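Local coordinates for protein GCN5-related N-acetyltransferase (Streptococcus suis, PDB 3G3S) that is probably an acetyltransferase of the GNAT family, likely moving an acetyl group from acetyl-CoA to an acceptor not yet identified, at residues P17-I21 and G184-E188. Numbering follows the deposited sequence.
With EDO (1,2-ethanediol), chain F.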
loop_
_atom_site.group_PDB
_atom_site.type_symbol
_atom_site.label_atom_id
_atom_site.label_comp_id
_atom_site.label_asym_id
_atom_site.label_seq_id
_atom_site.Cartn_x
_atom_site.Cartn_y
_atom_site.Cartn_z
ATOM N N PRO A 17 -2.692 12.412 10.269
ATOM C CA PRO A 17 -3.710 11.982 9.336
ATOM C C PRO A 17 -3.997 12.921 8.131
ATOM O O PRO A 17 -5.141 13.320 7.907
ATOM C CB PRO A 17 -4.948 11.848 10.263
ATOM C CG PRO A 17 -4.818 12.972 11.197
ATOM C CD PRO A 17 -3.269 13.072 11.447
ATOM N N GLU A 18 -2.959 13.279 7.371
ATOM C CA GLU A 18 -3.125 14.020 6.139
ATOM C C GLU A 18 -2.921 13.039 4.990
ATOM O O GLU A 18 -1.848 12.463 4.841
ATOM C CB GLU A 18 -2.144 15.178 6.067
ATOM C CG GLU A 18 -2.513 16.316 6.985
ATOM C CD GLU A 18 -3.687 17.147 6.507
ATOM O OE1 GLU A 18 -4.271 16.855 5.446
ATOM O OE2 GLU A 18 -3.963 18.172 7.184
ATOM N N THR A 19 -3.935 12.876 4.137
ATOM C CA THR A 19 -3.879 11.801 3.150
ATOM C C THR A 19 -2.791 11.961 2.096
ATOM O O THR A 19 -2.366 10.984 1.530
ATOM C CB THR A 19 -5.253 11.508 2.483
ATOM O OG1 THR A 19 -5.519 12.425 1.429
ATOM C CG2 THR A 19 -6.401 11.492 3.552
ATOM N N ILE A 20 -2.334 13.182 1.845
ATOM C CA ILE A 20 -1.271 13.403 0.860
ATOM C C ILE A 20 0.029 12.844 1.447
ATOM O O ILE A 20 0.918 12.387 0.695
ATOM C CB ILE A 20 -1.157 14.884 0.497
ATOM C CG1 ILE A 20 -2.370 15.333 -0.325
ATOM C CG2 ILE A 20 0.199 15.193 -0.275
ATOM C CD1 ILE A 20 -2.613 16.821 -0.331
ATOM N N ILE A 21 0.187 12.912 2.768
ATOM C CA ILE A 21 1.352 12.248 3.366
ATOM C C ILE A 21 1.186 10.742 3.108
ATOM O O ILE A 21 2.102 10.041 2.723
ATOM C CB ILE A 21 1.538 12.512 4.886
ATOM C CG1 ILE A 21 1.617 14.004 5.217
ATOM C CG2 ILE A 21 2.818 11.751 5.408
ATOM C CD1 ILE A 21 1.564 14.299 6.720
ATOM N N GLY A 184 -8.775 6.081 -0.729
ATOM C CA GLY A 184 -9.560 7.287 -0.897
ATOM C C GLY A 184 -8.893 8.333 -1.728
ATOM O O GLY A 184 -7.939 8.030 -2.435
ATOM N N ILE A 185 -9.434 9.550 -1.646
ATOM C CA ILE A 185 -8.906 10.723 -2.355
ATOM C C ILE A 185 -8.910 11.962 -1.430
ATOM O O ILE A 185 -9.558 11.982 -0.379
ATOM C CB ILE A 185 -9.689 11.076 -3.652
ATOM C CG1 ILE A 185 -11.153 11.446 -3.314
ATOM C CG2 ILE A 185 -9.598 9.941 -4.666
ATOM C CD1 ILE A 185 -11.939 12.120 -4.439
ATOM N N GLU A 186 -8.156 12.971 -1.846
ATOM C CA GLU A 186 -8.093 14.253 -1.166
ATOM C C GLU A 186 -8.801 15.216 -2.089
ATOM O O GLU A 186 -8.406 15.378 -3.253
ATOM C CB GLU A 186 -6.647 14.675 -0.946
ATOM C CG GLU A 186 -6.502 15.884 -0.072
ATOM C CD GLU A 186 -6.789 15.587 1.382
ATOM O OE1 GLU A 186 -5.894 15.081 2.101
ATOM O OE2 GLU A 186 -7.906 15.893 1.803
ATOM N N ILE A 187 -9.872 15.843 -1.594
ATOM C CA ILE A 187 -10.707 16.654 -2.434
ATOM C C ILE A 187 -10.198 18.060 -2.693
ATOM O O ILE A 187 -9.599 18.706 -1.838
ATOM C CB ILE A 187 -12.170 16.747 -1.849
ATOM C CG1 ILE A 187 -12.796 15.389 -1.876
ATOM C CG2 ILE A 187 -13.012 17.804 -2.629
ATOM C CD1 ILE A 187 -14.277 15.381 -1.388
ATOM N N GLU A 188 -10.417 18.479 -3.932
ATOM C CA GLU A 188 -10.137 19.810 -4.417
ATOM C C GLU A 188 -11.464 20.270 -4.967
ATOM O O GLU A 188 -12.033 19.567 -5.793
ATOM C CB GLU A 188 -9.159 19.737 -5.567
ATOM C CG GLU A 188 -8.965 21.018 -6.371
ATOM C CD GLU A 188 -8.183 22.107 -5.649
ATOM O OE1 GLU A 188 -7.580 21.870 -4.590
ATOM O OE2 GLU A 188 -8.164 23.223 -6.188
HETATM C C1 EDO F . -5.848 19.933 -1.892
HETATM O O1 EDO F . -6.749 21.038 -2.020
HETATM C C2 EDO F . -5.552 19.629 -0.430
HETATM O O2 EDO F . -6.604 20.125 0.408
HETATM O O HOH W 1 -3.629 15.828 2.794
HETATM O O HOH W 2 -6.391 14.927 4.634
#
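The carboxylate of Glu186 faces Thr19 and carries most of this contact. Thr19 OG1 comes down on one face and donates a hydrogen bond to Glu186 OE1 (2.8 Å), 63° out of the carboxylate plane. On the opposite face sits one of two waters, while the second lies nearly in the plane; three close polar partners thus gather on Glu186 OE1, though the waters' protons are not fully assigned. Glu186 OE2 is held separately by Ser220 on the adjacent strand 218-223, which helps to fix the group's rotation. The second carboxylate, Glu18, is turned 54° against the first, and its OE1 stays 4.1 Å from Glu186 OE1. Both waters bridge the two carboxylates, and each also takes a backbone NH at the start of helix 19-26, where Glu18 is the N-cap: the first water that of Ile20, the second that of Thr19. Thr19's chi1 of 82° sets OG1 between its own N and carbonyl carbon, aimed at the acid. Glu186 reaches over with CG anti to its backbone N and then bends at chi2, leaving its CG against Ile20 CD1 at 4.0 Å. An ethanediol, probably from the crystallisation liquor, lies against Glu186 CG and Ile20 CD1, with its O1 near Glu188 OE1 and a hydrogen bond to Arg99. The helix start, backed by Phe53 and Phe55 of strand 52-58, thus meets a strand across the cleft between two halves of the chain. This acidic, hydrated spot may lie beside the acceptor site; strand 184-191 leads into helix 200-214, consistent with the strand-loop-helix unit that binds the acetyl-CoA pyrophosphate in GNAT folds.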